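Local coordinates for protein endoglucanase FnCel5A (Fervidobacterium nodosum, PDB 3NCO) that probably hydrolyses internal beta-1,4-glucosidic linkages of cellulose, as an endoglucanase of glycosyl hydrolase family 5, at residues K153-E156 against L157-K160; S69-Y72 against P73-I76; A13-Y16 against N17-I20; V40-E43 against D44-K48. All coordinates share one frame; numbering follows the deposited sequence.

All four contacts are local, each between side chains a few residues apart, and they sit at different places around an eight-stranded parallel (beta/alpha)8 barrel. Contact 3 lies on the helix leading into the first strand, beneath the barrel's N-terminal end. Contact 4 falls in the connection after that strand, towards the end where family 5 enzymes carry their active site; the centres of contacts 3 and 4 are about 25 Å apart. Contact 1, on an outer helix, has its centre about 33 Å from that of contact 4, across the centre of the chain. Contact 2, a surface turn, comes within about 11 Å of contact 1 (nearest atoms), and both rest on helix 112-130. A phosphate, probably from the crystallisation liquor, binds at contact 1.

Contact 1. Residues K153-E156 against L157-K160; sequences KWNE and LYPK. With PO4 (phosphate ion), chain E.
L157 N and Y158 N reach back one helical turn to K153 O and W154 O, the second of these bonds being nearly straight (3.0 Å, 173° at the hydrogen). The regular ladder breaks at the next step. P159 has no N-H to offer, and its CD instead sits 3.0 Å from N155 O, which kinks the helix. W154 and Y158 form the main side-chain meeting. CB of Y158 stands over the six-membered ring of the indole, 3.6 Å from its centroid, as a CH-pi contact, while the two ring systems are turned obliquely to each other. With chi1 at 90°, the phenol of Y158 swings back along its own helix until CD1 lies 3.3 Å from W154 O, a tight placement. N155 runs alongside the phenol, its OD1 at the ring edge, and its ND2 donates at 3.0 Å to O4 of a phosphate, probably from the crystallisation liquor. The Y158 hydroxyl bonds to K191 O, while N155 OD1 accepts from K191 N and ND2 also gives to E189 O. In the beta-alpha-beta unit of strand 137-140, helix 151-168 and strand 174-177, L157 turns to L119 of helix 112-130, K153 forms a salt bridge with D113, and the indole N-H of W154 bonds to D177 O. An alanine in place of W154 would probably leave D177 O without that partner and open a gap beneath Y158 CB. Directional bonds thus tie this helical turn to the loop holding K191, while the W154-Y158 packing lies within the helix itself.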
loop_
_atom_site.group_PDB
_atom_site.type_symbol
_atom_site.label_atom_id
_atom_site.label_comp_id
_atom_site.label_asym_id
_atom_site.label_seq_id
_atom_site.Cartn_x
_atom_site.Cartn_y
_atom_site.Cartn_z
ATOM N N LYS A 153 13.202 13.747 7.435
ATOM C CA LYS A 153 11.984 14.295 8.053
ATOM C C LYS A 153 11.043 13.163 8.376
ATOM O O LYS A 153 10.338 13.192 9.389
ATOM C CB LYS A 153 11.285 15.214 7.053
ATOM C CG LYS A 153 12.064 16.501 6.764
ATOM C CD LYS A 153 11.947 17.551 7.870
ATOM C CE LYS A 153 12.507 18.936 7.467
ATOM N NZ LYS A 153 12.548 19.654 8.796
ATOM N N TRP A 154 10.993 12.170 7.493
ATOM C CA TRP A 154 10.116 11.053 7.754
ATOM C C TRP A 154 10.578 10.265 8.951
ATOM O O TRP A 154 9.757 9.820 9.739
ATOM C CB TRP A 154 10.080 10.199 6.512
ATOM C CG TRP A 154 9.360 8.944 6.614
ATOM C CD1 TRP A 154 9.888 7.725 6.335
ATOM C CD2 TRP A 154 7.963 8.736 6.968
ATOM N NE1 TRP A 154 8.919 6.748 6.504
ATOM C CE2 TRP A 154 7.724 7.342 6.840
ATOM C CE3 TRP A 154 6.895 9.585 7.281
ATOM C CZ2 TRP A 154 6.466 6.755 7.109
ATOM C CZ3 TRP A 154 5.616 9.009 7.522
ATOM C CH2 TRP A 154 5.440 7.599 7.464
ATOM N N ASN A 155 11.880 10.091 9.103
ATOM C CA ASN A 155 12.407 9.313 10.197
ATOM C C ASN A 155 12.057 10.037 11.499
ATOM O O ASN A 155 11.924 9.406 12.563
ATOM C CB ASN A 155 13.942 9.205 10.060
ATOM C CG ASN A 155 14.342 8.102 9.128
ATOM O OD1 ASN A 155 13.582 7.177 8.951
ATOM N ND2 ASN A 155 15.491 8.206 8.509
ATOM N N GLU A 156 11.929 11.360 11.406
ATOM C CA GLU A 156 11.567 12.174 12.568
ATOM C C GLU A 156 10.072 12.147 12.877
ATOM O O GLU A 156 9.651 12.112 14.057
ATOM C CB GLU A 156 12.058 13.626 12.422
ATOM C CG GLU A 156 13.617 13.691 12.344
ATOM C CD GLU A 156 14.222 15.032 11.833
ATOM O OE1 GLU A 156 15.470 15.207 12.002
ATOM O OE2 GLU A 156 13.504 15.869 11.236
ATOM N N LEU A 157 9.269 12.170 11.798
ATOM C CA LEU A 157 7.835 12.247 11.898
ATOM C C LEU A 157 7.096 10.956 12.284
ATOM O O LEU A 157 6.229 10.966 13.165
ATOM C CB LEU A 157 7.275 12.790 10.545
ATOM C CG LEU A 157 5.751 12.860 10.436
ATOM C CD1 LEU A 157 5.195 13.757 11.538
ATOM C CD2 LEU A 157 5.356 13.415 9.053
ATOM N N TYR A 158 7.381 9.860 11.560
ATOM C CA TYR A 158 6.612 8.656 11.752
ATOM C C TYR A 158 6.647 8.162 13.208
ATOM O O TYR A 158 5.597 7.723 13.681
ATOM C CB TYR A 158 6.924 7.552 10.707
ATOM C CG TYR A 158 8.023 6.589 11.079
ATOM C CD1 TYR A 158 9.284 6.626 10.437
ATOM C CD2 TYR A 158 7.803 5.611 12.052
ATOM C CE1 TYR A 158 10.298 5.743 10.773
ATOM C CE2 TYR A 158 8.809 4.706 12.397
ATOM C CZ TYR A 158 10.046 4.785 11.760
ATOM O OH TYR A 158 11.020 3.860 12.112
ATOM N N PRO A 159 7.818 8.275 13.936
ATOM C CA PRO A 159 7.736 7.854 15.352
ATOM C C PRO A 159 6.806 8.713 16.177
ATOM O O PRO A 159 6.251 8.178 17.143
ATOM C CB PRO A 159 9.197 7.956 15.854
ATOM C CG PRO A 159 10.039 7.864 14.566
ATOM C CD PRO A 159 9.199 8.698 13.598
ATOM N N LYS A 160 6.615 9.999 15.834
ATOM C CA LYS A 160 5.650 10.798 16.603
ATOM C C LYS A 160 4.248 10.273 16.361
ATOM O O LYS A 160 3.431 10.125 17.307
ATOM C CB LYS A 160 5.737 12.254 16.202
ATOM C CG LYS A 160 7.136 12.826 16.494
ATOM C CD LYS A 160 7.229 14.280 16.092
ATOM C CE LYS A 160 8.656 14.788 16.338
ATOM N NZ LYS A 160 8.854 16.129 15.717
HETATM P P PO4 E . 18.613 10.658 9.167
HETATM O O1 PO4 E . 18.834 10.042 7.795
HETATM O O2 PO4 E . 19.630 10.142 10.185
HETATM O O3 PO4 E . 18.817 12.162 8.977
HETATM O O4 PO4 E . 17.245 10.254 9.739
#

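Contact 2. Residues S69-Y72 against P73-I76; sequences SEKY and PYEI
Y72 and Y74 meet as an offset edge-to-face pair, the edge of the Y72 ring directed at the face of Y74, with centroids 5.7 Å apart and planes at 78°. The backbone joins in: CA of Y72 stands almost exactly over the centre of the Y74 ring at 3.9 Å, a CH-pi contact. Y72 in turn receives P73, whose CA lies 3.8 Å from the centroid of the Y72 ring over one face. The first torsion of Y72 explains this, because CG anti to the backbone N (chi1 -165°) lays the phenol beside its own carbonyl and against the proline that follows. The peptide between Y72 and P73 is cis, and Y74 N donates to K71 O at 2.9 Å, closing a type VI beta turn in the loop that connects barrel strand 57-60 with helix 78-93. At the rim of the Y74 ring, in its plane, come the carbonyls S69 O, 3.5 Å from CD1, and E70 O near CE1, while the bent chain of K71 runs alongside with CE by the hydroxyl. Further out, S69 N donates to E75 O (2.8 Å), and a water bridges the turn, giving a hydrogen to K71 O and, 2.9 Å from E75 N, accepting one there. K71 O therefore accepts twice. Beyond the turn, the side-chain amide of Q125 on helix 112-130 grips the chain through Y74 O and I76 N, and the Y74 ring touches V118 of the same helix.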
loop_
_atom_site.group_PDB
_atom_site.type_symbol
_atom_site.label_atom_id
_atom_site.label_comp_id
_atom_site.label_asym_id
_atom_site.label_seq_id
_atom_site.Cartn_x
_atom_site.Cartn_y
_atom_site.Cartn_z
ATOM N N SER A 69 -11.443 19.156 9.898
ATOM C CA SER A 69 -11.619 20.550 10.274
ATOM C C SER A 69 -10.382 21.359 9.904
ATOM O O SER A 69 -9.258 20.862 9.878
ATOM C CB SER A 69 -11.893 20.653 11.768
ATOM O OG SER A 69 -12.034 22.013 12.146
ATOM N N GLU A 70 -10.603 22.638 9.647
ATOM C CA GLU A 70 -9.544 23.512 9.176
ATOM C C GLU A 70 -8.673 23.941 10.364
ATOM O O GLU A 70 -7.495 24.283 10.216
ATOM C CB GLU A 70 -10.160 24.717 8.425
ATOM C CG GLU A 70 -11.581 24.438 7.855
ATOM C CD GLU A 70 -12.680 24.516 8.937
ATOM O OE1 GLU A 70 -12.662 25.505 9.723
ATOM O OE2 GLU A 70 -13.556 23.606 8.999
ATOM N N LYS A 71 -9.220 23.875 11.559
ATOM C CA LYS A 71 -8.400 24.280 12.673
ATOM C C LYS A 71 -8.168 23.191 13.717
ATOM O O LYS A 71 -8.945 22.224 13.833
ATOM C CB LYS A 71 -8.890 25.618 13.262
ATOM C CG LYS A 71 -7.762 26.579 13.791
ATOM C CD LYS A 71 -6.605 26.816 12.774
ATOM C CE LYS A 71 -5.471 25.782 12.892
ATOM N NZ LYS A 71 -4.914 25.765 14.264
ATOM N N TYR A 72 -7.055 23.347 14.434
ATOM C CA TYR A 72 -6.640 22.437 15.492
ATOM C C TYR A 72 -7.812 22.114 16.417
ATOM O O TYR A 72 -8.551 23.029 16.789
ATOM C CB TYR A 72 -5.543 23.096 16.329
ATOM C CG TYR A 72 -4.803 22.132 17.216
ATOM C CD1 TYR A 72 -3.720 21.441 16.723
ATOM C CD2 TYR A 72 -5.178 21.918 18.568
ATOM C CE1 TYR A 72 -3.020 20.562 17.500
ATOM C CE2 TYR A 72 -4.460 21.016 19.370
ATOM C CZ TYR A 72 -3.372 20.349 18.820
ATOM O OH TYR A 72 -2.598 19.431 19.512
ATOM N N PRO A 73 -7.972 20.826 16.828
ATOM C CA PRO A 73 -7.140 19.644 16.531
ATOM C C PRO A 73 -7.559 18.821 15.298
ATOM O O PRO A 73 -7.306 17.607 15.252
ATOM C CB PRO A 73 -7.327 18.788 17.794
ATOM C CG PRO A 73 -8.771 19.044 18.164
ATOM C CD PRO A 73 -9.093 20.470 17.725
ATOM N N TYR A 74 -8.179 19.476 14.326
ATOM C CA TYR A 74 -8.406 18.870 12.987
ATOM C C TYR A 74 -9.324 17.649 13.061
ATOM O O TYR A 74 -8.995 16.580 12.544
ATOM C CB TYR A 74 -7.075 18.472 12.342
ATOM C CG TYR A 74 -6.059 19.592 12.374
ATOM C CD1 TYR A 74 -6.298 20.786 11.698
ATOM C CD2 TYR A 74 -4.872 19.463 13.113
ATOM C CE1 TYR A 74 -5.373 21.837 11.771
ATOM C CE2 TYR A 74 -3.938 20.510 13.197
ATOM C CZ TYR A 74 -4.208 21.668 12.517
ATOM O OH TYR A 74 -3.296 22.685 12.583
ATOM N N GLU A 75 -10.497 17.831 13.651
ATOM C CA GLU A 75 -11.466 16.752 13.786
ATOM C C GLU A 75 -11.814 16.193 12.420
ATOM O O GLU A 75 -12.133 16.945 11.511
ATOM C CB GLU A 75 -12.761 17.252 14.422
ATOM C CG GLU A 75 -13.229 16.379 15.525
ATOM C CD GLU A 75 -12.444 16.686 16.801
ATOM O OE1 GLU A 75 -11.468 15.954 17.109
ATOM O OE2 GLU A 75 -12.809 17.677 17.499
ATOM N N ILE A 76 -11.784 14.867 12.296
ATOM C CA ILE A 76 -12.249 14.212 11.097
ATOM C C ILE A 76 -13.794 14.348 11.017
ATOM O O ILE A 76 -14.517 14.098 12.003
ATOM C CB ILE A 76 -11.877 12.724 11.135
ATOM C CG1 ILE A 76 -10.350 12.568 11.244
ATOM C CG2 ILE A 76 -12.448 12.023 9.916
ATOM C CD1 ILE A 76 -9.918 11.087 11.466
HETATM O O HOH W 1 -11.332 20.376 14.862
#

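Contact 3. Residues A13-Y16 against N17-I20; sequences AFEY and NKMI
The helix 12-20 leads into the first strand of the (beta/alpha)8 barrel, and its inner side covers the barrel's N-terminal end: I20 and N17 touch I199 and F257 at the start of two strands, and I20 also touches F138. On a flank of this helix Y16 and the selenomethionine M19 form a Met-aromatic contact. The two side chains run side by side, with SE 4.5 Å from the ring centroid, approaching obliquely, and 3.7 Å from CD2. The Y16 hydroxyl bonds to D135. E15 and K18 also lie alongside each other, but the closeness is aliphatic, OE2 to CD at 3.7 Å, while OE1 and NZ stay 4.9 Å apart and make no salt bridge. The helical bonds lengthen along the run, from 2.8 Å between N17 N and A13 O to a weak 3.4 Å between I20 N and Y16 O, where M19 N also bonds weakly to Y16 O. With CG anti to its main-chain nitrogen (chi1 -171°), N17 carries its amide away from the helix, towards S289 and I256; OD1 accepts from the hydroxyl of S289, and ND2 gives to I256 O and, at 3.1 Å, to a water that donates to F14 O.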
loop_
_atom_site.group_PDB
_atom_site.type_symbol
_atom_site.label_atom_id
_atom_site.label_comp_id
_atom_site.label_asym_id
_atom_site.label_seq_id
_atom_site.Cartn_x
_atom_site.Cartn_y
_atom_site.Cartn_z
ATOM N N ALA A 13 5.524 -10.163 14.544
ATOM C CA ALA A 13 5.385 -9.308 13.341
ATOM C C ALA A 13 5.521 -10.121 12.054
ATOM O O ALA A 13 4.824 -9.860 11.030
ATOM C CB ALA A 13 6.389 -8.212 13.346
ATOM N N PHE A 14 6.443 -11.084 12.074
ATOM C CA PHE A 14 6.634 -11.909 10.894
ATOM C C PHE A 14 5.435 -12.769 10.629
ATOM O O PHE A 14 5.092 -12.989 9.479
ATOM C CB PHE A 14 7.929 -12.734 11.003
ATOM C CG PHE A 14 9.184 -11.909 10.753
ATOM C CD1 PHE A 14 9.823 -11.937 9.499
ATOM C CD2 PHE A 14 9.685 -11.085 11.743
ATOM C CE1 PHE A 14 10.966 -11.151 9.246
ATOM C CE2 PHE A 14 10.861 -10.282 11.481
ATOM C CZ PHE A 14 11.471 -10.312 10.259
ATOM N N GLU A 15 4.774 -13.231 11.690
ATOM C CA GLU A 15 3.560 -14.004 11.505
ATOM C C GLU A 15 2.383 -13.156 11.001
ATOM O O GLU A 15 1.574 -13.626 10.159
ATOM C CB GLU A 15 3.219 -14.748 12.785
ATOM C CG GLU A 15 4.215 -15.894 13.076
ATOM C CD GLU A 15 4.403 -16.903 11.882
ATOM O OE1 GLU A 15 3.412 -17.606 11.522
ATOM O OE2 GLU A 15 5.552 -16.971 11.311
ATOM N N TYR A 16 2.259 -11.935 11.542
ATOM C CA TYR A 16 1.211 -11.023 11.044
ATOM C C TYR A 16 1.500 -10.652 9.596
ATOM O O TYR A 16 0.575 -10.496 8.780
ATOM C CB TYR A 16 1.067 -9.769 11.926
ATOM C CG TYR A 16 0.246 -9.990 13.160
ATOM C CD1 TYR A 16 0.854 -10.235 14.385
ATOM C CD2 TYR A 16 -1.124 -9.960 13.102
ATOM C CE1 TYR A 16 0.089 -10.488 15.529
ATOM C CE2 TYR A 16 -1.921 -10.197 14.249
ATOM C CZ TYR A 16 -1.304 -10.441 15.453
ATOM O OH TYR A 16 -2.053 -10.695 16.596
ATOM N N ASN A 17 2.779 -10.490 9.244
ATOM C CA ASN A 17 3.102 -10.161 7.828
ATOM C C ASN A 17 2.646 -11.278 6.898
ATOM O O ASN A 17 2.104 -11.016 5.834
ATOM C CB ASN A 17 4.609 -9.900 7.661
ATOM C CG ASN A 17 4.958 -9.350 6.294
ATOM O OD1 ASN A 17 4.383 -8.373 5.826
ATOM N ND2 ASN A 17 5.963 -9.956 5.679
ATOM N N LYS A 18 2.779 -12.531 7.349
ATOM C CA LYS A 18 2.325 -13.685 6.531
ATOM C C LYS A 18 0.815 -13.677 6.322
ATOM O O LYS A 18 0.299 -14.190 5.300
ATOM C CB LYS A 18 2.741 -15.003 7.207
ATOM C CG LYS A 18 4.153 -15.353 6.894
ATOM C CD LYS A 18 4.633 -16.533 7.748
ATOM C CE LYS A 18 4.496 -17.846 6.981
ATOM N NZ LYS A 18 3.057 -18.195 6.712
HETATM N N MSE A 19 0.103 -13.100 7.289
HETATM C CA MSE A 19 -1.354 -12.935 7.163
HETATM C C MSE A 19 -1.763 -11.975 6.042
HETATM O O MSE A 19 -2.852 -12.128 5.450
HETATM C CB MSE A 19 -1.958 -12.515 8.480
HETATM C CG MSE A 19 -1.940 -13.612 9.531
HETATM SE SE MSE A 19 -2.504 -12.802 11.264
HETATM C CE MSE A 19 -4.054 -11.777 10.724
ATOM N N ILE A 20 -0.906 -11.000 5.739
ATOM C CA ILE A 20 -1.148 -10.145 4.551
ATOM C C ILE A 20 -1.192 -11.028 3.293
ATOM O O ILE A 20 -2.023 -10.822 2.405
ATOM C CB ILE A 20 -0.083 -9.017 4.413
ATOM C CG1 ILE A 20 -0.149 -8.115 5.664
ATOM C CG2 ILE A 20 -0.288 -8.207 3.111
ATOM C CD1 ILE A 20 0.980 -7.060 5.640
HETATM O O HOH W 2 6.614 -12.686 7.078
#

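Contact 4. Residues V40-E43 against D44-K48; sequences VYIE and DEYFK
E43 lies across the face of Y46: its CB stands 3.9 Å from the ring centroid in a CH-pi contact, and its carboxylate, carried outward on an extended chain, is tilted only 20° from the ring plane, with E43 OE2 3.6 Å from Y46 OH. The phenol has an unusual second torsion, chi2 -8°, which sets its plane nearly in line with the CA-CB bond and turns a face to E43. Y46 N donates to E43 O at 3.0 Å, closing the turn. The turn leads into helix 44-53, the first helix after strand 22-25 in the (beta/alpha)8 barrel, and F295 meets the Y46 ring from a later part of the chain. E45 takes the crowded position (chi1 69°), between its nitrogen and carbonyl carbon, which brings OE2 to 2.8 Å from E43 OE1. Such closeness of two carboxylates would probably raise the proton affinity of one of them; a long, weak ion pair of E45 with K307 may ease it. I42 has CG2 anti to its nitrogen, pressing that methyl at 3.5 Å on CE2 of F47, whose ring also touches helix 78-93. A phenylalanine in place of Y46 would probably leave the water on Y41 N, now 2.8 Å from the Y46 hydroxyl OH in the ring plane, without that partner. A second water donates to I42 O and to D44 OD1 (2.8 Å), where H86 also bonds.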
loop_
_atom_site.group_PDB
_atom_site.type_symbol
_atom_site.label_atom_id
_atom_site.label_comp_id
_atom_site.label_asym_id
_atom_site.label_seq_id
_atom_site.Cartn_x
_atom_site.Cartn_y
_atom_site.Cartn_z
ATOM N N VAL A 40 -14.263 5.579 -9.203
ATOM C CA VAL A 40 -14.343 4.350 -8.411
ATOM C C VAL A 40 -15.055 4.614 -7.106
ATOM O O VAL A 40 -14.788 5.608 -6.412
ATOM C CB VAL A 40 -12.969 3.785 -8.117
ATOM C CG1 VAL A 40 -13.102 2.430 -7.416
ATOM C CG2 VAL A 40 -12.177 3.608 -9.414
ATOM N N TYR A 41 -15.989 3.725 -6.754
ATOM C CA TYR A 41 -16.713 3.914 -5.502
ATOM C C TYR A 41 -16.812 2.515 -4.936
ATOM O O TYR A 41 -17.265 1.599 -5.651
ATOM C CB TYR A 41 -18.118 4.498 -5.740
ATOM C CG TYR A 41 -18.864 4.657 -4.432
ATOM C CD1 TYR A 41 -18.578 5.730 -3.614
ATOM C CD2 TYR A 41 -19.820 3.703 -4.011
ATOM C CE1 TYR A 41 -19.218 5.897 -2.372
ATOM C CE2 TYR A 41 -20.445 3.835 -2.751
ATOM C CZ TYR A 41 -20.125 4.935 -1.956
ATOM O OH TYR A 41 -20.748 5.121 -0.731
ATOM N N ILE A 42 -16.401 2.336 -3.681
ATOM C CA ILE A 42 -16.324 0.976 -3.108
ATOM C C ILE A 42 -17.708 0.392 -2.791
ATOM O O ILE A 42 -18.437 0.896 -1.951
ATOM C CB ILE A 42 -15.388 0.925 -1.870
ATOM C CG1 ILE A 42 -13.989 1.490 -2.247
ATOM C CG2 ILE A 42 -15.329 -0.544 -1.315
ATOM C CD1 ILE A 42 -13.062 1.710 -1.112
ATOM N N GLU A 43 -18.033 -0.672 -3.497
ATOM C CA GLU A 43 -19.267 -1.415 -3.276
ATOM C C GLU A 43 -18.998 -2.489 -2.253
ATOM O O GLU A 43 -17.930 -3.097 -2.241
ATOM C CB GLU A 43 -19.792 -2.034 -4.623
ATOM C CG GLU A 43 -20.103 -0.943 -5.709
ATOM C CD GLU A 43 -20.563 -1.491 -7.134
ATOM O OE1 GLU A 43 -21.048 -2.681 -7.205
ATOM O OE2 GLU A 43 -20.498 -0.726 -8.199
ATOM N N ASP A 44 -19.984 -2.756 -1.384
ATOM C CA ASP A 44 -19.781 -3.803 -0.371
ATOM C C ASP A 44 -19.466 -5.125 -1.037
ATOM O O ASP A 44 -18.701 -5.940 -0.481
ATOM C CB ASP A 44 -21.077 -3.979 0.440
ATOM C CG ASP A 44 -21.320 -2.843 1.432
ATOM O OD1 ASP A 44 -20.525 -1.869 1.465
ATOM O OD2 ASP A 44 -22.352 -2.955 2.183
ATOM N N GLU A 45 -20.079 -5.381 -2.197
ATOM C CA GLU A 45 -19.878 -6.676 -2.914
ATOM C C GLU A 45 -18.410 -6.876 -3.323
ATOM O O GLU A 45 -17.966 -7.986 -3.500
ATOM C CB GLU A 45 -20.771 -6.815 -4.161
ATOM C CG GLU A 45 -20.326 -5.827 -5.281
ATOM C CD GLU A 45 -21.245 -5.738 -6.497
ATOM O OE1 GLU A 45 -20.935 -6.374 -7.557
ATOM O OE2 GLU A 45 -22.297 -5.018 -6.401
ATOM N N TYR A 46 -17.651 -5.786 -3.476
ATOM C CA TYR A 46 -16.258 -5.913 -3.910
ATOM C C TYR A 46 -15.460 -6.811 -2.977
ATOM O O TYR A 46 -14.587 -7.577 -3.433
ATOM C CB TYR A 46 -15.577 -4.552 -3.950
ATOM C CG TYR A 46 -15.986 -3.650 -5.120
ATOM C CD1 TYR A 46 -16.799 -4.124 -6.155
ATOM C CD2 TYR A 46 -15.472 -2.367 -5.209
ATOM C CE1 TYR A 46 -17.148 -3.280 -7.241
ATOM C CE2 TYR A 46 -15.784 -1.531 -6.273
ATOM C CZ TYR A 46 -16.588 -2.002 -7.295
ATOM O OH TYR A 46 -16.909 -1.152 -8.351
ATOM N N PHE A 47 -15.752 -6.700 -1.685
ATOM C CA PHE A 47 -14.953 -7.508 -0.700
ATOM C C PHE A 47 -15.271 -9.007 -0.756
ATOM O O PHE A 47 -14.355 -9.859 -0.590
ATOM C CB PHE A 47 -15.063 -6.920 0.700
ATOM C CG PHE A 47 -14.566 -5.525 0.777
ATOM C CD1 PHE A 47 -13.213 -5.248 0.600
ATOM C CD2 PHE A 47 -15.440 -4.476 1.004
ATOM C CE1 PHE A 47 -12.725 -3.913 0.641
ATOM C CE2 PHE A 47 -14.986 -3.145 1.040
ATOM C CZ PHE A 47 -13.628 -2.870 0.880
ATOM N N LYS A 48 -16.534 -9.340 -1.018
ATOM C CA LYS A 48 -16.928 -10.726 -1.206
ATOM C C LYS A 48 -16.259 -11.256 -2.475
ATOM O O LYS A 48 -15.755 -12.363 -2.485
ATOM C CB LYS A 48 -18.471 -10.850 -1.296
ATOM C CG LYS A 48 -18.958 -12.250 -1.641
ATOM C CD LYS A 48 -20.475 -12.270 -1.765
ATOM C CE LYS A 48 -20.935 -13.651 -2.289
ATOM N NZ LYS A 48 -22.412 -13.836 -2.400
HETATM O O HOH W 3 -16.325 1.532 -8.837
HETATM O O HOH W 4 -20.190 0.449 -0.077
#